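Response regulator (Vibrio cholerae O1 biovar El Tor, PDB 7KPO) probably binds DNA through this C-terminal domain of ChiS, a membrane-associated sensor histidine kinase that regulates chitin-utilisation genes. Local coordinates at residues S27-S30 / K31-A35; L50-R53 / T54-K57; D78-L81 / E82-E86. All coordinates share one frame; numbering follows the deposited sequence. Where two conformers were deposited one is given.

Contact 1: S27-S30 / K31-A35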
loop_
_atom_site.group_PDB
_atom_site.type_symbol
_atom_site.label_atom_id
_atom_site.label_comp_id
_atom_site.label_asym_id
_atom_site.label_seq_id
_atom_site.Cartn_x
_atom_site.Cartn_y
_atom_site.Cartn_z
ATOM N N SER A 27 -9.228 -10.076 -5.072
ATOM C CA SER A 27 -9.177 -11.334 -4.277
ATOM C C SER A 27 -9.998 -12.452 -4.935
ATOM O O SER A 27 -9.703 -13.632 -4.658
ATOM C CB SER A 27 -9.681 -11.109 -2.876
ATOM O OG SER A 27 -11.099 -11.028 -2.855
ATOM N N GLY A 28 -10.993 -12.091 -5.752
ATOM C CA GLY A 28 -11.930 -13.076 -6.329
ATOM C C GLY A 28 -12.876 -13.620 -5.263
ATOM O O GLY A 28 -13.581 -14.612 -5.529
ATOM N N GLN A 29 -12.876 -12.995 -4.079
ATOM C CA GLN A 29 -13.744 -13.403 -2.943
ATOM C C GLN A 29 -14.917 -12.418 -2.828
ATOM O O GLN A 29 -14.854 -11.323 -3.413
ATOM C CB GLN A 29 -12.955 -13.427 -1.629
ATOM C CG GLN A 29 -11.707 -14.310 -1.637
ATOM C CD GLN A 29 -11.959 -15.800 -1.555
ATOM O OE1 GLN A 29 -13.080 -16.284 -1.678
ATOM N NE2 GLN A 29 -10.893 -16.551 -1.330
ATOM N N SER A 30 -15.952 -12.813 -2.095
ATOM C CA SER A 30 -17.156 -11.967 -1.901
ATOM C C SER A 30 -16.986 -10.939 -0.780
ATOM O O SER A 30 -16.024 -11.024 0.003
ATOM C CB SER A 30 -18.317 -12.854 -1.571
ATOM O OG SER A 30 -18.080 -13.529 -0.338
ATOM N N LYS A 31 -17.940 -10.011 -0.717
ATOM C CA LYS A 31 -18.046 -9.034 0.393
ATOM C C LYS A 31 -18.236 -9.837 1.682
ATOM O O LYS A 31 -17.601 -9.526 2.704
ATOM C CB LYS A 31 -19.239 -8.109 0.147
ATOM C CG LYS A 31 -19.648 -7.242 1.329
ATOM C CD LYS A 31 -20.904 -6.431 1.072
ATOM C CE LYS A 31 -22.118 -7.302 0.809
ATOM N NZ LYS A 31 -23.315 -6.506 0.454
ATOM N N PHE A 32 -19.079 -10.864 1.612
ATOM C CA PHE A 32 -19.319 -11.727 2.790
ATOM C C PHE A 32 -17.985 -12.237 3.331
ATOM O O PHE A 32 -17.818 -12.195 4.581
ATOM C CB PHE A 32 -20.215 -12.914 2.438
ATOM C CG PHE A 32 -20.330 -13.923 3.548
ATOM C CD1 PHE A 32 -19.385 -14.926 3.696
ATOM C CD2 PHE A 32 -21.367 -13.851 4.461
ATOM C CE1 PHE A 32 -19.481 -15.844 4.730
ATOM C CE2 PHE A 32 -21.467 -14.776 5.489
ATOM C CZ PHE A 32 -20.525 -15.770 5.620
ATOM N N THR A 33 -17.112 -12.722 2.429
ATOM C CA THR A 33 -15.788 -13.302 2.786
ATOM C C THR A 33 -14.888 -12.221 3.389
ATOM O O THR A 33 -14.137 -12.537 4.326
ATOM C CB THR A 33 -15.153 -14.003 1.585
ATOM O OG1 THR A 33 -16.028 -15.086 1.277
ATOM C CG2 THR A 33 -13.759 -14.515 1.870
ATOM N N PHE A 34 -14.910 -11.013 2.837
ATOM C CA PHE A 34 -14.118 -9.934 3.467
ATOM C C PHE A 34 -14.526 -9.802 4.944
ATOM O O PHE A 34 -13.643 -9.754 5.816
ATOM C CB PHE A 34 -14.308 -8.608 2.731
ATOM C CG PHE A 34 -14.026 -7.435 3.628
ATOM C CD1 PHE A 34 -12.745 -7.184 4.087
ATOM C CD2 PHE A 34 -15.062 -6.637 4.076
ATOM C CE1 PHE A 34 -12.502 -6.140 4.963
ATOM C CE2 PHE A 34 -14.817 -5.589 4.945
ATOM C CZ PHE A 34 -13.538 -5.341 5.383
ATOM N N ALA A 35 -15.832 -9.752 5.211
ATOM C CA ALA A 35 -16.334 -9.573 6.596
ATOM C C ALA A 35 -15.956 -10.762 7.468
ATOM O O ALA A 35 -15.452 -10.567 8.575
ATOM C CB ALA A 35 -17.851 -9.418 6.566
HETATM O O HOH W 1 -15.597 -15.628 -1.206
#
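A serine N-cap opens helix 31-38, and its capping residue, Ser30, meets the first turn of the helix through both its hydroxyl and its carbonyl. Ser30 OG and Thr33 OG1 lie 3.0 Å apart in a hydrogen bond whose donor is not settled. The hydroxyl of Ser30 reaches this place because it sits between its own backbone N and carbonyl carbon (chi1 63°). On the backbone, Phe34 N donates to Ser30 O at 3.0 Å, the first i to i+4 bond of the helix; the same carbonyl also accepts from the indole of Trp23 on helix 2-27, so the turn is tied to the helix before it. The connection is short: Gly28 leaves helix 2-27 with positive phi, and Ser27 OG accepts from Gln29 N at 2.9 Å in an ST turn. Gln29 then lays its CB against the methyl of Thr33, CB to CG2 3.8 Å, the two side chains slanting across each other. A water bridges the turn, accepting from Ser30 N, donating a hydrogen bond to Gln29 OE1 in one of that residue's two conformers, and hydrogen-bonded to Thr33 OG1 at 2.6 Å.

Contact 2: L50-R53 / T54-K57; sequences LQTR and TLDK. With FMT (formic acid), chain H.
Thr52 grips Asp56 twice, once through the main chain and once through its hydroxyl, and Arg53 beside it follows the same turn. Asp56 N donates to Thr52 O over 2.9 Å. In return Thr52 OG1 donates to Asp56 OD1 at 2.9 Å, coming from above the carboxylate plane, 44° out of it, while the two side chains run at about a right angle. The carboxylate swings back to meet that hydroxyl because Asp56 CG stands beside its own backbone N (chi1 -67°). The carbonyl O of Arg53 lies 3.6 Å from Lys57 CG, one turn on, and its guanidinium group, in one of two conformers, makes a cation-pi contact with Tyr44. The motif is a strand-to-helix junction: strand 49-51 of the two-stranded hairpin ends, Thr52 forms the centre of an inverse gamma turn, and the chain turns into the short, weakly bonded helix of about 53-57. A water lies in the angle of this junction, accepting from Thr52 N and donating to Gln51 OE1 and to Asp56 OD2, the latter at 2.7 Å. Lys31 of helix 31-38 forms a salt bridge with Asp56 OD1, which probably helps to keep the aspartate ionised. Thr54 OG1 donates at 2.9 Å to O2 of a formic acid molecule, probably from the crystallisation liquor, which Tyr44 OH and Arg42 N also bind.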
loop_
_atom_site.group_PDB
_atom_site.type_symbol
_atom_site.label_atom_id
_atom_site.label_comp_id
_atom_site.label_asym_id
_atom_site.label_seq_id
_atom_site.Cartn_x
_atom_site.Cartn_y
_atom_site.Cartn_z
ATOM N N LEU A 50 -27.718 -15.436 4.807
ATOM C CA LEU A 50 -26.582 -14.787 5.527
ATOM C C LEU A 50 -26.310 -13.424 4.885
ATOM O O LEU A 50 -26.176 -13.369 3.651
ATOM C CB LEU A 50 -25.324 -15.660 5.480
ATOM C CG LEU A 50 -25.391 -16.991 6.229
ATOM C CD1 LEU A 50 -24.054 -17.711 6.155
ATOM C CD2 LEU A 50 -25.794 -16.789 7.683
ATOM N N GLN A 51 -26.224 -12.376 5.703
ATOM C CA GLN A 51 -25.996 -11.006 5.175
ATOM C C GLN A 51 -25.052 -10.230 6.096
ATOM O O GLN A 51 -25.098 -10.440 7.319
ATOM C CB GLN A 51 -27.307 -10.216 5.104
ATOM C CG GLN A 51 -28.412 -10.869 4.283
ATOM C CD GLN A 51 -28.147 -10.890 2.798
ATOM O OE1 GLN A 51 -27.193 -10.297 2.301
ATOM N NE2 GLN A 51 -29.020 -11.562 2.065
ATOM N N THR A 52 -24.230 -9.363 5.506
ATOM C CA THR A 52 -23.351 -8.440 6.273
ATOM C C THR A 52 -24.223 -7.203 6.501
ATOM O O THR A 52 -23.938 -6.155 5.937
ATOM C CB THR A 52 -22.045 -8.196 5.513
ATOM O OG1 THR A 52 -22.363 -7.743 4.197
ATOM C CG2 THR A 52 -21.195 -9.440 5.402
ATOM N N ARG A 53 -25.254 -7.374 7.320
ATOM C CA ARG A 53 -26.313 -6.350 7.541
ATOM C C ARG A 53 -25.742 -4.968 7.888
ATOM O O ARG A 53 -26.200 -3.991 7.263
ATOM C CB ARG A 53 -27.281 -6.832 8.625
ATOM C CG ARG A 53 -28.549 -5.999 8.739
ATOM C CD ARG A 53 -29.462 -6.551 9.815
ATOM N NE ARG A 53 -28.835 -6.489 11.127
ATOM C CZ ARG A 53 -29.306 -7.080 12.216
ATOM N NH1 ARG A 53 -28.663 -6.957 13.363
ATOM N NH2 ARG A 53 -30.411 -7.803 12.153
ATOM N N THR A 54 -24.831 -4.880 8.851
ATOM C CA THR A 54 -24.330 -3.532 9.230
ATOM C C THR A 54 -23.384 -2.980 8.158
ATOM O O THR A 54 -23.520 -1.799 7.798
ATOM C CB THR A 54 -23.699 -3.565 10.622
ATOM O OG1 THR A 54 -24.655 -4.154 11.502
ATOM C CG2 THR A 54 -23.314 -2.185 11.104
ATOM N N LEU A 55 -22.450 -3.797 7.675
ATOM C CA LEU A 55 -21.528 -3.339 6.605
ATOM C C LEU A 55 -22.339 -2.775 5.429
ATOM O O LEU A 55 -21.965 -1.733 4.878
ATOM C CB LEU A 55 -20.687 -4.534 6.151
ATOM C CG LEU A 55 -19.810 -4.308 4.920
ATOM C CD1 LEU A 55 -18.829 -3.164 5.136
ATOM C CD2 LEU A 55 -19.075 -5.592 4.556
ATOM N N ASP A 56 -23.433 -3.440 5.070
ATOM C CA ASP A 56 -24.235 -3.012 3.894
ATOM C C ASP A 56 -24.737 -1.578 4.073
ATOM O O ASP A 56 -24.890 -0.884 3.064
ATOM C CB ASP A 56 -25.397 -3.973 3.654
ATOM C CG ASP A 56 -24.969 -5.359 3.209
ATOM O OD1 ASP A 56 -23.765 -5.555 2.949
ATOM O OD2 ASP A 56 -25.849 -6.229 3.108
ATOM N N LYS A 57 -24.972 -1.149 5.308
ATOM C CA LYS A 57 -25.491 0.224 5.562
ATOM C C LYS A 57 -24.453 1.276 5.160
ATOM O O LYS A 57 -24.848 2.413 4.870
ATOM C CB LYS A 57 -25.851 0.398 7.040
ATOM C CG LYS A 57 -26.996 -0.481 7.523
ATOM C CD LYS A 57 -27.332 -0.306 8.984
ATOM C CE LYS A 57 -28.469 -1.205 9.417
ATOM N NZ LYS A 57 -28.811 -1.010 10.845
HETATM C C FMT H . -21.605 -5.181 13.027
HETATM O O1 FMT H . -21.097 -5.469 11.958
HETATM O O2 FMT H . -22.869 -5.376 13.358
HETATM O O HOH W 2 -25.049 -8.819 2.752
#

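Contact 3: D78-L81 / E82-E86; sequences DYIL and EHCKE. With SO4 (sulfate ion), chain D.
Tyr79 and His83, one turn apart near the C-terminal end of helix 70-83, pack closely in this i to i+4 helical contact although they lie at the surface. Their rings are oblique, with planes at 35° and centroids 4.2 Å apart. His83 CD2 stands over the centre of the phenol ring, 3.4 Å above its plane, and NE2 lies near the rim, 3.4 Å from Tyr79 CE2. Different first torsions bring them together: Tyr79 CG is anti to its backbone N (chi1 -177°), whereas His83 CG lies beside its own (chi1 -67°). Tyr79 O, which accepts from His83 N, also meets the imidazole edge in its plane. The buried part is formed by Ile80 and Cys84, which both pack on Trp23 of helix 2-27; Ile80 O takes Cys84 N at 2.8 Å as the chain leaves the helix.

The looser side is the exposed last turn and the residues after it. On that turn Glu82, in the conformer described, packs on Glu82 of the second subunit. Beyond it Lys85 bends at chi2 and returns its amine to the helix end, where NZ donates to Leu81 O at 3.2 Å. A sulfate ion, probably from the crystallisation liquor, lies there too, held also by Arg91 and by Arg91 and Arg98 of the second subunit; Lys85 NZ donates to its O3 at 2.7 Å and to its O1 at 3.1 Å.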
loop_
_atom_site.group_PDB
_atom_site.type_symbol
_atom_site.label_atom_id
_atom_site.label_comp_id
_atom_site.label_asym_id
_atom_site.label_seq_id
_atom_site.Cartn_x
_atom_site.Cartn_y
_atom_site.Cartn_z
ATOM N N ASP A 78 -7.577 -0.662 5.382
ATOM C CA ASP A 78 -6.211 -1.204 5.624
ATOM C C ASP A 78 -6.176 -2.711 5.336
ATOM O O ASP A 78 -5.205 -3.177 4.723
ATOM C CB ASP A 78 -5.751 -0.921 7.055
ATOM C CG ASP A 78 -5.463 0.544 7.342
ATOM O OD1 ASP A 78 -5.376 1.328 6.380
ATOM O OD2 ASP A 78 -5.347 0.888 8.530
ATOM N N TYR A 79 -7.201 -3.444 5.763
ATOM C CA TYR A 79 -7.239 -4.914 5.553
ATOM C C TYR A 79 -7.259 -5.224 4.053
ATOM O O TYR A 79 -6.503 -6.090 3.568
ATOM C CB TYR A 79 -8.463 -5.523 6.236
ATOM C CG TYR A 79 -8.533 -7.021 6.115
ATOM C CD1 TYR A 79 -9.097 -7.623 5.003
ATOM C CD2 TYR A 79 -8.017 -7.838 7.107
ATOM C CE1 TYR A 79 -9.155 -9.000 4.883
ATOM C CE2 TYR A 79 -8.068 -9.217 7.002
ATOM C CZ TYR A 79 -8.642 -9.800 5.886
ATOM O OH TYR A 79 -8.703 -11.157 5.770
ATOM N N ILE A 80 -8.131 -4.531 3.327
ATOM C CA ILE A 80 -8.258 -4.759 1.860
ATOM C C ILE A 80 -6.934 -4.403 1.169
ATOM O O ILE A 80 -6.481 -5.195 0.323
ATOM C CB ILE A 80 -9.486 -4.001 1.329
ATOM C CG1 ILE A 80 -10.751 -4.677 1.872
ATOM C CG2 ILE A 80 -9.469 -3.931 -0.190
ATOM C CD1 ILE A 80 -12.028 -3.900 1.674
ATOM N N LEU A 81 -6.304 -3.289 1.546
ATOM C CA LEU A 81 -5.016 -2.898 0.903
ATOM C C LEU A 81 -3.896 -3.873 1.318
ATOM O O LEU A 81 -2.979 -4.112 0.506
ATOM C CB LEU A 81 -4.697 -1.444 1.269
ATOM C CG LEU A 81 -5.609 -0.391 0.633
ATOM C CD1 LEU A 81 -5.356 0.984 1.235
ATOM C CD2 LEU A 81 -5.434 -0.356 -0.882
ATOM N N GLU A 82 -3.984 -4.456 2.514
ATOM C CA GLU A 82 -2.971 -5.432 3.001
ATOM C C GLU A 82 -3.033 -6.712 2.157
ATOM O O GLU A 82 -1.965 -7.275 1.858
ATOM C CB GLU A 82 -3.238 -5.774 4.471
ATOM C CG GLU A 82 -2.287 -6.805 5.057
ATOM C CD GLU A 82 -0.843 -6.354 5.185
ATOM O OE1 GLU A 82 -0.606 -5.130 5.243
ATOM O OE2 GLU A 82 0.043 -7.228 5.212
ATOM N N HIS A 83 -4.246 -7.129 1.788
ATOM C CA HIS A 83 -4.448 -8.413 1.063
ATOM C C HIS A 83 -4.560 -8.258 -0.456
ATOM O O HIS A 83 -4.420 -9.279 -1.145
ATOM C CB HIS A 83 -5.672 -9.119 1.658
ATOM C CG HIS A 83 -5.434 -9.572 3.059
ATOM N ND1 HIS A 83 -4.828 -10.780 3.343
ATOM C CD2 HIS A 83 -5.668 -8.977 4.249
ATOM C CE1 HIS A 83 -4.720 -10.919 4.648
ATOM N NE2 HIS A 83 -5.228 -9.832 5.227
ATOM N N CYS A 84 -4.790 -7.044 -0.947
ATOM C CA CYS A 84 -4.957 -6.788 -2.404
ATOM C C CYS A 84 -3.908 -5.751 -2.813
ATOM O O CYS A 84 -4.042 -4.580 -2.420
ATOM C CB CYS A 84 -6.382 -6.331 -2.692
ATOM S SG CYS A 84 -7.636 -7.514 -2.129
ATOM N N LYS A 85 -2.915 -6.177 -3.593
ATOM C CA LYS A 85 -1.756 -5.304 -3.918
ATOM C C LYS A 85 -1.789 -4.727 -5.333
ATOM O O LYS A 85 -1.090 -3.725 -5.538
ATOM C CB LYS A 85 -0.473 -6.119 -3.746
ATOM C CG LYS A 85 -0.205 -6.615 -2.335
ATOM C CD LYS A 85 -0.181 -5.491 -1.332
ATOM C CE LYS A 85 0.309 -5.905 0.035
ATOM N NZ LYS A 85 0.133 -4.800 1.004
ATOM N N GLU A 86 -2.616 -5.263 -6.233
ATOM C CA GLU A 86 -2.613 -4.853 -7.666
ATOM C C GLU A 86 -2.536 -3.330 -7.792
ATOM O O GLU A 86 -3.525 -2.662 -7.498
ATOM C CB GLU A 86 -3.840 -5.404 -8.391
ATOM C CG GLU A 86 -3.877 -5.044 -9.864
ATOM C CD GLU A 86 -5.111 -5.549 -10.590
ATOM O OE1 GLU A 86 -5.458 -6.732 -10.409
ATOM O OE2 GLU A 86 -5.750 -4.744 -11.286
HETATM S S SO4 D . 1.189 -1.565 0.316
HETATM O O1 SO4 D . -0.165 -1.706 0.787
HETATM O O2 SO4 D . 1.218 -0.678 -0.824
HETATM O O3 SO4 D . 1.696 -2.852 -0.078
HETATM O O4 SO4 D . 2.001 -1.026 1.378
#

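How the contacts relate
Followed from the N terminus, the three contacts come in series, none nested in or crossing another, and each closes a local turn. Contact 1 closes the bend between helices 2-27 and 31-38, contact 2 the step from the hairpin into helix 53-57, and contact 3 the last turn of helix 70-83. Helix 31-38 touches both of the others: besides the salt bridge between contacts 1 and 2, Lys31 CG packs 3.7 Å from Leu55 CD2 and Ala35 on Thr52, while Phe34 packs on Tyr79 and Ile80 of contact 3. Contacts 2 and 3 do not touch, their nearest atoms being about 8 Å apart; helix 31-38 joins the turn and short helix of contact 2 to helix 70-83.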